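Local coordinates for hypothetical protein Atu1540 (PDB 2HWJ) that is of unknown function but belongs to a putative ParB-like nuclease family, so a nucleic-acid-related role is possible, at residues V24-V29 and L131-F136; E30-E35 and H69-A74; S138-L143 and G160-L165. All blocks are in the same frame, centred on the assembly; numbering follows the deposited sequence.

Overall arrangement
The three contacts run through the middle of the chain. Interaction 1 joins the starts of helices 26-37 and 135-146 through a short parallel strand pair. Interaction 2 follows helix 26-37 onward and packs it on helix 69-77. Interaction 3 follows helix 135-146 onward and packs it on helix 157-166. The centre of interaction 1 is about 10 Å from that of interaction 2 and about 11 Å from that of interaction 3; it touches both. Interactions 2 and 3 have centres about 17 Å apart and do not touch. Along the chain, interaction 2 falls between the two segments of interaction 1; interaction 3 comes afterwards. Interaction 1 couples the N-terminal part to the later helices.

Interaction 1 of 3, residues V24-V29 and L131-F136; sequences VGFREV and LEDDPF
The Phe26 ring stacks on the side chain of Asp133, with ring and carboxylate planes 10° apart. Asp133 CB sits over the centre of one ring face in a CH-pi contact, 3.5 Å from the Phe26 centroid. Val24 CG2 and Leu131 O lie at the ring edge, in its plane; Phe26 CZ is 3.6 Å from Leu131 O. The motif is a parallel beta bridge between strands 23-24 and 132-133, each leading into a helix. Lys77 adds a cation-pi contact to the ring.

In the bridge, Val24 N donates to Glu132 O at 2.9 Å. Asp134 N is also turned to Val24 O, at a doubtfully short distance. Beside the bridge, Val24 CG2 packs on Leu131 CB. Asp134 is the N-cap of helix 135-146. Its OD1 accepts a weak capping bond from Phe136 N and forms a salt bridge with Arg166.

Gly25 is the N-cap of helix 26-37 but has no side chain to cap it. Asp133 supplies a carboxylate there from the other segment. Its CG is anti to its backbone N (chi1 176°), which places CG against Phe26 CB and CG. A water appears to bridge Asp133 OD1 and Arg27 N. Phe26 N donates to Asp133 OD1 at 2.8 Å, nearly straight at 173°, from above the carboxylate plane.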
loop_
_atom_site.group_PDB
_atom_site.type_symbol
_atom_site.label_atom_id
_atom_site.label_comp_id
_atom_site.label_asym_id
_atom_site.label_seq_id
_atom_site.Cartn_x
_atom_site.Cartn_y
_atom_site.Cartn_z
ATOM N N VAL A 24 -21.806 -1.803 13.148
ATOM C CA VAL A 24 -21.738 -2.886 12.179
ATOM C C VAL A 24 -23.152 -3.053 11.637
ATOM O O VAL A 24 -24.107 -2.443 12.146
ATOM C CB VAL A 24 -21.354 -4.227 12.830
ATOM C CG1 VAL A 24 -19.903 -4.267 13.257
ATOM C CG2 VAL A 24 -22.296 -4.540 14.073
ATOM N N GLY A 25 -23.308 -3.889 10.617
ATOM C CA GLY A 25 -24.588 -4.105 9.977
ATOM C C GLY A 25 -25.113 -5.373 10.587
ATOM O O GLY A 25 -24.568 -6.445 10.387
ATOM N N PHE A 26 -26.183 -5.258 11.357
ATOM C CA PHE A 26 -26.685 -6.362 12.098
ATOM C C PHE A 26 -27.171 -7.384 11.150
ATOM O O PHE A 26 -27.137 -8.560 11.493
ATOM C CB PHE A 26 -27.819 -5.899 12.964
ATOM C CG PHE A 26 -27.373 -5.336 14.255
ATOM C CD1 PHE A 26 -28.285 -5.144 15.286
ATOM C CD2 PHE A 26 -26.018 -4.969 14.440
ATOM C CE1 PHE A 26 -27.846 -4.600 16.486
ATOM C CE2 PHE A 26 -25.563 -4.427 15.640
ATOM C CZ PHE A 26 -26.443 -4.242 16.663
ATOM N N ARG A 27 -27.633 -6.981 9.963
ATOM C CA ARG A 27 -28.065 -8.003 9.000
ATOM C C ARG A 27 -26.909 -8.972 8.683
ATOM O O ARG A 27 -27.128 -10.172 8.579
ATOM C CB ARG A 27 -28.623 -7.390 7.703
ATOM C CG ARG A 27 -29.960 -7.951 7.295
ATOM C CD ARG A 27 -30.347 -7.627 5.857
ATOM N NE ARG A 27 -29.551 -8.406 4.908
ATOM C CZ ARG A 27 -30.049 -9.267 4.006
ATOM N NH1 ARG A 27 -31.377 -9.465 3.930
ATOM N NH2 ARG A 27 -29.207 -9.926 3.182
ATOM N N GLU A 28 -25.687 -8.427 8.507
ATOM C CA GLU A 28 -24.504 -9.208 8.182
ATOM C C GLU A 28 -24.240 -10.101 9.412
ATOM O O GLU A 28 -24.125 -11.343 9.265
ATOM C CB GLU A 28 -23.316 -8.279 7.840
ATOM C CG GLU A 28 -22.046 -8.952 7.137
ATOM C CD GLU A 28 -21.189 -7.953 6.161
ATOM O OE1 GLU A 28 -21.174 -6.699 6.411
ATOM O OE2 GLU A 28 -20.508 -8.391 5.173
ATOM N N VAL A 29 -24.213 -9.478 10.620
ATOM C CA VAL A 29 -24.124 -10.237 11.874
ATOM C C VAL A 29 -25.067 -11.461 11.829
ATOM O O VAL A 29 -24.578 -12.606 11.839
ATOM C CB VAL A 29 -24.423 -9.384 13.108
ATOM C CG1 VAL A 29 -24.520 -10.232 14.381
ATOM C CG2 VAL A 29 -23.383 -8.366 13.257
ATOM N N LEU A 131 -21.803 -2.604 20.047
ATOM C CA LEU A 131 -21.889 -2.126 18.692
ATOM C C LEU A 131 -23.301 -1.696 18.311
ATOM O O LEU A 131 -24.242 -2.322 18.699
ATOM C CB LEU A 131 -21.371 -3.203 17.789
ATOM C CG LEU A 131 -19.871 -3.277 18.113
ATOM C CD1 LEU A 131 -19.164 -4.402 17.380
ATOM C CD2 LEU A 131 -19.206 -1.926 17.738
ATOM N N GLU A 132 -23.403 -0.576 17.584
ATOM C CA GLU A 132 -24.612 -0.011 16.987
ATOM C C GLU A 132 -24.867 -0.619 15.623
ATOM O O GLU A 132 -23.929 -1.090 14.955
ATOM C CB GLU A 132 -24.415 1.469 16.761
ATOM C CG GLU A 132 -24.459 2.242 18.001
ATOM C CD GLU A 132 -24.179 3.754 17.803
ATOM O OE1 GLU A 132 -23.802 4.434 18.822
ATOM O OE2 GLU A 132 -24.360 4.272 16.660
ATOM N N ASP A 133 -26.118 -0.564 15.160
ATOM C CA ASP A 133 -26.463 -1.235 13.903
ATOM C C ASP A 133 -26.381 -0.206 12.860
ATOM O O ASP A 133 -27.169 0.739 12.932
ATOM C CB ASP A 133 -27.860 -1.821 13.967
ATOM C CG ASP A 133 -28.336 -2.462 12.633
ATOM O OD1 ASP A 133 -27.557 -2.872 11.726
ATOM O OD2 ASP A 133 -29.570 -2.595 12.488
ATOM N N ASP A 134 -25.440 -0.342 11.906
ATOM C CA ASP A 134 -25.517 0.530 10.739
ATOM C C ASP A 134 -26.156 -0.171 9.500
ATOM O O ASP A 134 -25.547 -0.953 8.798
ATOM C CB ASP A 134 -24.255 1.330 10.494
ATOM C CG ASP A 134 -24.266 2.115 9.129
ATOM O OD1 ASP A 134 -25.354 2.174 8.464
ATOM O OD2 ASP A 134 -23.172 2.674 8.696
ATOM N N PRO A 135 -27.440 0.108 9.252
ATOM C CA PRO A 135 -28.096 -0.670 8.187
ATOM C C PRO A 135 -27.486 -0.381 6.834
ATOM O O PRO A 135 -27.497 -1.250 5.966
ATOM C CB PRO A 135 -29.587 -0.234 8.249
ATOM C CG PRO A 135 -29.565 1.141 9.010
ATOM C CD PRO A 135 -28.345 1.065 9.945
ATOM N N PHE A 136 -26.916 0.793 6.615
ATOM C CA PHE A 136 -26.197 0.944 5.314
ATOM C C PHE A 136 -24.935 0.141 5.265
ATOM O O PHE A 136 -24.519 -0.288 4.165
ATOM C CB PHE A 136 -26.005 2.399 4.868
ATOM C CG PHE A 136 -27.303 3.047 4.547
ATOM C CD1 PHE A 136 -28.034 3.711 5.558
ATOM C CD2 PHE A 136 -27.898 2.865 3.281
ATOM C CE1 PHE A 136 -29.289 4.240 5.300
ATOM C CE2 PHE A 136 -29.182 3.405 3.008
ATOM C CZ PHE A 136 -29.866 4.107 4.025
HETATM O O HOH W 1 -28.110 -3.996 9.606
#

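Interaction 2 of 3, residues E30-E35 and H69-A74; sequences ELKRKE and HHLVLA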
loop_
_atom_site.group_PDB
_atom_site.type_symbol
_atom_site.label_atom_id
_atom_site.label_comp_id
_atom_site.label_asym_id
_atom_site.label_seq_id
_atom_site.Cartn_x
_atom_site.Cartn_y
_atom_site.Cartn_z
ATOM N N GLU A 30 -26.383 -11.239 11.730
ATOM C CA GLU A 30 -27.384 -12.349 11.669
ATOM C C GLU A 30 -27.089 -13.442 10.613
ATOM O O GLU A 30 -27.194 -14.656 10.914
ATOM C CB GLU A 30 -28.815 -11.819 11.509
ATOM C CG GLU A 30 -29.336 -10.961 12.669
ATOM C CD GLU A 30 -29.320 -11.679 14.025
ATOM O OE1 GLU A 30 -28.647 -11.160 14.994
ATOM O OE2 GLU A 30 -29.972 -12.759 14.132
ATOM N N LEU A 31 -26.706 -13.042 9.393
ATOM C CA LEU A 31 -26.233 -14.045 8.413
ATOM C C LEU A 31 -25.068 -14.865 8.977
ATOM O O LEU A 31 -25.184 -16.087 9.057
ATOM C CB LEU A 31 -25.906 -13.446 7.045
ATOM C CG LEU A 31 -27.186 -12.904 6.371
ATOM C CD1 LEU A 31 -26.842 -12.287 5.016
ATOM C CD2 LEU A 31 -28.349 -13.948 6.253
ATOM N N LYS A 32 -23.977 -14.212 9.428
ATOM C CA LYS A 32 -22.916 -14.960 10.122
ATOM C C LYS A 32 -23.501 -15.880 11.197
ATOM O O LYS A 32 -23.210 -17.067 11.169
ATOM C CB LYS A 32 -21.808 -14.071 10.635
ATOM C CG LYS A 32 -20.724 -13.740 9.590
ATOM C CD LYS A 32 -20.224 -12.343 9.906
ATOM C CE LYS A 32 -19.013 -11.886 9.131
ATOM N NZ LYS A 32 -18.795 -12.550 7.822
ATOM N N ARG A 33 -24.370 -15.390 12.084
ATOM C CA ARG A 33 -24.889 -16.263 13.099
ATOM C C ARG A 33 -25.629 -17.495 12.513
ATOM O O ARG A 33 -25.649 -18.561 13.140
ATOM C CB ARG A 33 -25.895 -15.538 13.933
ATOM C CG ARG A 33 -25.512 -14.265 14.583
ATOM C CD ARG A 33 -26.069 -14.446 15.953
ATOM N NE ARG A 33 -27.211 -13.670 16.363
ATOM C CZ ARG A 33 -28.072 -14.128 17.280
ATOM N NH1 ARG A 33 -27.921 -15.332 17.801
ATOM N NH2 ARG A 33 -29.089 -13.405 17.687
ATOM N N LYS A 34 -26.311 -17.365 11.364
ATOM C CA LYS A 34 -26.957 -18.556 10.784
ATOM C C LYS A 34 -25.893 -19.526 10.386
ATOM O O LYS A 34 -25.973 -20.676 10.779
ATOM C CB LYS A 34 -27.853 -18.289 9.550
ATOM C CG LYS A 34 -29.379 -18.038 9.791
ATOM C CD LYS A 34 -30.305 -19.277 9.997
ATOM C CE LYS A 34 -30.698 -20.012 8.692
ATOM N NZ LYS A 34 -30.705 -19.165 7.457
ATOM N N GLU A 35 -24.911 -19.058 9.609
ATOM C CA GLU A 35 -23.902 -19.952 9.015
ATOM C C GLU A 35 -23.367 -20.814 10.156
ATOM O O GLU A 35 -23.407 -22.052 10.089
ATOM C CB GLU A 35 -22.755 -19.194 8.277
ATOM C CG GLU A 35 -22.820 -19.097 6.682
ATOM C CD GLU A 35 -21.548 -18.345 6.014
ATOM O OE1 GLU A 35 -20.741 -19.023 5.322
ATOM O OE2 GLU A 35 -21.317 -17.090 6.186
ATOM N N HIS A 69 -15.215 -7.311 13.212
ATOM C CA HIS A 69 -16.332 -7.064 14.192
ATOM C C HIS A 69 -17.650 -7.857 13.935
ATOM O O HIS A 69 -18.309 -8.284 14.870
ATOM C CB HIS A 69 -16.578 -5.582 14.360
ATOM C CG HIS A 69 -15.394 -4.856 14.930
ATOM N ND1 HIS A 69 -15.423 -4.197 16.143
ATOM C CD2 HIS A 69 -14.133 -4.701 14.458
ATOM C CE1 HIS A 69 -14.238 -3.659 16.387
ATOM N NE2 HIS A 69 -13.437 -3.959 15.384
ATOM N N HIS A 70 -18.022 -8.054 12.680
ATOM C CA HIS A 70 -19.296 -8.650 12.410
ATOM C C HIS A 70 -19.207 -10.037 12.992
ATOM O O HIS A 70 -20.021 -10.469 13.773
ATOM C CB HIS A 70 -19.530 -8.643 10.898
ATOM C CG HIS A 70 -19.758 -7.267 10.340
ATOM N ND1 HIS A 70 -21.008 -6.671 10.300
ATOM C CD2 HIS A 70 -18.893 -6.329 9.890
ATOM C CE1 HIS A 70 -20.906 -5.445 9.815
ATOM N NE2 HIS A 70 -19.634 -5.208 9.569
ATOM N N LEU A 71 -18.101 -10.689 12.727
ATOM C CA LEU A 71 -17.930 -12.078 13.062
ATOM C C LEU A 71 -17.852 -12.161 14.530
ATOM O O LEU A 71 -18.515 -13.023 15.133
ATOM C CB LEU A 71 -16.654 -12.600 12.457
ATOM C CG LEU A 71 -16.456 -14.012 12.977
ATOM C CD1 LEU A 71 -17.593 -14.893 12.492
ATOM C CD2 LEU A 71 -15.100 -14.608 12.647
ATOM N N VAL A 72 -17.102 -11.262 15.146
ATOM C CA VAL A 72 -17.033 -11.359 16.602
ATOM C C VAL A 72 -18.372 -11.097 17.333
ATOM O O VAL A 72 -18.727 -11.844 18.290
ATOM C CB VAL A 72 -15.849 -10.571 17.220
ATOM C CG1 VAL A 72 -15.890 -10.642 18.701
ATOM C CG2 VAL A 72 -14.492 -11.142 16.739
ATOM N N LEU A 73 -19.160 -10.117 16.887
ATOM C CA LEU A 73 -20.484 -9.979 17.491
ATOM C C LEU A 73 -21.329 -11.237 17.204
ATOM O O LEU A 73 -22.072 -11.717 18.077
ATOM C CB LEU A 73 -21.142 -8.725 17.006
ATOM C CG LEU A 73 -22.507 -8.249 17.514
ATOM C CD1 LEU A 73 -22.519 -8.077 19.038
ATOM C CD2 LEU A 73 -22.922 -6.962 16.802
ATOM N N ALA A 74 -21.196 -11.783 15.994
ATOM C CA ALA A 74 -22.001 -12.954 15.662
ATOM C C ALA A 74 -21.700 -14.027 16.718
ATOM O O ALA A 74 -22.633 -14.653 17.292
ATOM C CB ALA A 74 -21.689 -13.483 14.279
#
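Ala74 CB meets helix 26-37 between two neighbouring side chains. Ala74 CB lies 3.7 Å from Lys32 CB and 3.9 Å from Arg33 CG. The small methyl lets the backbones come close, and the CA atoms of Arg33 and Ala74 are 5.1 Å apart. Arg33 CD is 3.7 Å from Ala74 O.

The aliphatic part of Lys32 extends the contact back along helix 69-77. It crosses the His70 side chain obliquely, with Lys32 CE 3.7 Å from His70 CB. The same CE touches Leu71 CB. The contact is made by the methylene groups, and no hydrogen bond joins the two segments.

Polar partners lie in the next shell. Arg33 NE forms a salt bridge with Glu30 OE1 at 3.2 Å, one turn back on the same helix. It meets the oxygen from above the carboxylate plane. This salt bridge probably fixes how the Arg33 chain lies. Arg33 NH1 has a second acidic partner, Glu78, just past the end of helix 69-77. The guanidinium therefore links the two helices beyond the apolar contact. His70 packs on Val24 and Glu28, which ties this contact to strand 23-24 and the first turn of helix 26-37. Tyr5 of the second subunit packs on Lys32 and Leu71, so one flank of the contact lies at a subunit boundary.

The short helix axes approach to 8.5 Å and cross at -57°. This is an oblique pair of helices from one chain, close-packed at an alanine, with lysine and arginine methylenes as the apolar surface.

Interaction 3 of 3, residues S138-L143 and G160-L165; sequences SLAGAL and GWADFL
Leu165 is the main bump of this contact, and Ala140 is its smaller counterpart on the other helix. Leu165 enters a hole formed by Phe136, Leu139, Ala140 and Leu143. Leu165 CD1 is 3.9 Å from Leu139 CD2, 4.0 Å from Ala140 N and 4.3 Å from Leu143 CD1. Phe136, one turn before Leu139 and Ala140, closes the hole. Leu165 CB points toward helix 135-146, and CG, anti to the carbonyl carbon (chi1 -55°), carries the chain further that way.

The Ala140 methyl rests against the backbone of helix 157-166 between Trp161 and Ala162. Ala140 CB lies 3.6 Å from Ala162 N and 3.9 Å from Trp161 CB. The Ala162 methyl touches it as well. Small side chains on both sides let the backbones come close here: the CA atoms of Ala140 and Ala162 are 5.0 Å apart.

One turn on, Leu143 reaches the indole of Trp161. The two side chains cross at about a right angle, with Leu143 CD1 3.7 Å from Trp161 CE3. The touching atoms are carbons of the six-membered ring. At the other end of the indole, Trp161 NE1 donates to Pro198 O. Tyr149 stacks on the indole, and its OH is hydrogen-bonded to Ala140 O. This one residue of the connecting loop therefore holds on to both helices. Ala185 of helix 178-189 touches Leu165.

All six touching residues are buried, and no hydrogen bond crosses between the segments. The axes approach to 8.3 Å and cross at 114°. Leu165 sits as a knob in a hole, but the steep crossing is not that of a coiled coil. The arrangement is two successive helices joined by a loop, crossing steeply with an apolar interface, in the helical C-terminal part of the chain.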
loop_
_atom_site.group_PDB
_atom_site.type_symbol
_atom_site.label_atom_id
_atom_site.label_comp_id
_atom_site.label_asym_id
_atom_site.label_seq_id
_atom_site.Cartn_x
_atom_site.Cartn_y
_atom_site.Cartn_z
ATOM N N SER A 138 -24.885 -2.854 6.159
ATOM C CA SER A 138 -25.324 -4.182 5.691
ATOM C C SER A 138 -25.615 -4.141 4.231
ATOM O O SER A 138 -25.337 -5.088 3.477
ATOM C CB SER A 138 -26.593 -4.603 6.342
ATOM O OG SER A 138 -26.418 -4.812 7.703
ATOM N N LEU A 139 -26.235 -3.045 3.831
ATOM C CA LEU A 139 -26.534 -2.860 2.429
ATOM C C LEU A 139 -25.236 -2.859 1.617
ATOM O O LEU A 139 -25.143 -3.619 0.670
ATOM C CB LEU A 139 -27.302 -1.561 2.198
ATOM C CG LEU A 139 -27.812 -1.450 0.756
ATOM C CD1 LEU A 139 -28.863 -2.521 0.404
ATOM C CD2 LEU A 139 -28.315 -0.091 0.438
ATOM N N ALA A 140 -24.246 -2.035 2.016
ATOM C CA ALA A 140 -22.978 -2.004 1.357
ATOM C C ALA A 140 -22.324 -3.420 1.339
ATOM O O ALA A 140 -21.766 -3.836 0.336
ATOM C CB ALA A 140 -22.094 -0.973 1.968
ATOM N N GLY A 141 -22.442 -4.194 2.404
ATOM C CA GLY A 141 -21.884 -5.592 2.383
ATOM C C GLY A 141 -22.567 -6.389 1.289
ATOM O O GLY A 141 -21.905 -7.044 0.461
ATOM N N ALA A 142 -23.892 -6.284 1.220
ATOM C CA ALA A 142 -24.662 -7.219 0.438
ATOM C C ALA A 142 -24.391 -6.860 -0.979
ATOM O O ALA A 142 -24.295 -7.759 -1.827
ATOM C CB ALA A 142 -26.080 -7.075 0.727
ATOM N N LEU A 143 -24.196 -5.558 -1.216
ATOM C CA LEU A 143 -23.909 -5.002 -2.530
ATOM C C LEU A 143 -22.681 -5.636 -3.078
ATOM O O LEU A 143 -22.630 -6.004 -4.256
ATOM C CB LEU A 143 -23.558 -3.542 -2.415
ATOM C CG LEU A 143 -23.862 -2.452 -3.431
ATOM C CD1 LEU A 143 -22.829 -1.337 -3.295
ATOM C CD2 LEU A 143 -23.892 -2.935 -4.805
ATOM N N GLY A 160 -17.223 3.312 3.011
ATOM C CA GLY A 160 -17.275 4.300 1.923
ATOM C C GLY A 160 -18.487 4.144 1.044
ATOM O O GLY A 160 -19.189 5.108 0.730
ATOM N N TRP A 161 -18.774 2.902 0.703
ATOM C CA TRP A 161 -19.987 2.561 -0.038
ATOM C C TRP A 161 -21.247 2.818 0.790
ATOM O O TRP A 161 -22.242 3.362 0.265
ATOM C CB TRP A 161 -19.922 1.118 -0.536
ATOM C CG TRP A 161 -19.028 1.042 -1.752
ATOM C CD1 TRP A 161 -17.675 0.838 -1.774
ATOM C CD2 TRP A 161 -19.412 1.290 -3.098
ATOM N NE1 TRP A 161 -17.218 0.906 -3.037
ATOM C CE2 TRP A 161 -18.253 1.187 -3.880
ATOM C CE3 TRP A 161 -20.648 1.560 -3.729
ATOM C CZ2 TRP A 161 -18.269 1.318 -5.257
ATOM C CZ3 TRP A 161 -20.672 1.709 -5.108
ATOM C CH2 TRP A 161 -19.477 1.576 -5.862
ATOM N N ALA A 162 -21.201 2.466 2.074
ATOM C CA ALA A 162 -22.334 2.744 2.922
ATOM C C ALA A 162 -22.607 4.255 3.023
ATOM O O ALA A 162 -23.731 4.675 2.969
ATOM C CB ALA A 162 -22.149 2.124 4.297
ATOM N N ASP A 163 -21.580 5.079 3.142
ATOM C CA ASP A 163 -21.855 6.477 3.171
ATOM C C ASP A 163 -22.466 6.968 1.808
ATOM O O ASP A 163 -23.435 7.713 1.765
ATOM C CB ASP A 163 -20.618 7.245 3.647
ATOM C CG ASP A 163 -20.673 8.741 3.244
ATOM O OD1 ASP A 163 -21.709 9.417 3.567
ATOM O OD2 ASP A 163 -19.719 9.269 2.591
ATOM N N PHE A 164 -21.946 6.504 0.687
ATOM C CA PHE A 164 -22.520 6.850 -0.607
ATOM C C PHE A 164 -24.022 6.486 -0.616
ATOM O O PHE A 164 -24.859 7.336 -0.861
ATOM C CB PHE A 164 -21.720 6.102 -1.665
ATOM C CG PHE A 164 -22.253 6.213 -3.076
ATOM C CD1 PHE A 164 -22.037 7.342 -3.829
ATOM C CD2 PHE A 164 -22.888 5.136 -3.684
ATOM C CE1 PHE A 164 -22.473 7.419 -5.125
ATOM C CE2 PHE A 164 -23.334 5.234 -4.999
ATOM C CZ PHE A 164 -23.126 6.371 -5.691
ATOM N N LEU A 165 -24.370 5.246 -0.268
ATOM C CA LEU A 165 -25.722 4.837 -0.383
ATOM C C LEU A 165 -26.564 5.644 0.595
ATOM O O LEU A 165 -27.794 5.858 0.329
ATOM C CB LEU A 165 -25.896 3.359 -0.152
ATOM C CG LEU A 165 -25.024 2.462 -1.035
ATOM C CD1 LEU A 165 -24.761 1.172 -0.342
ATOM C CD2 LEU A 165 -25.572 2.245 -2.473
#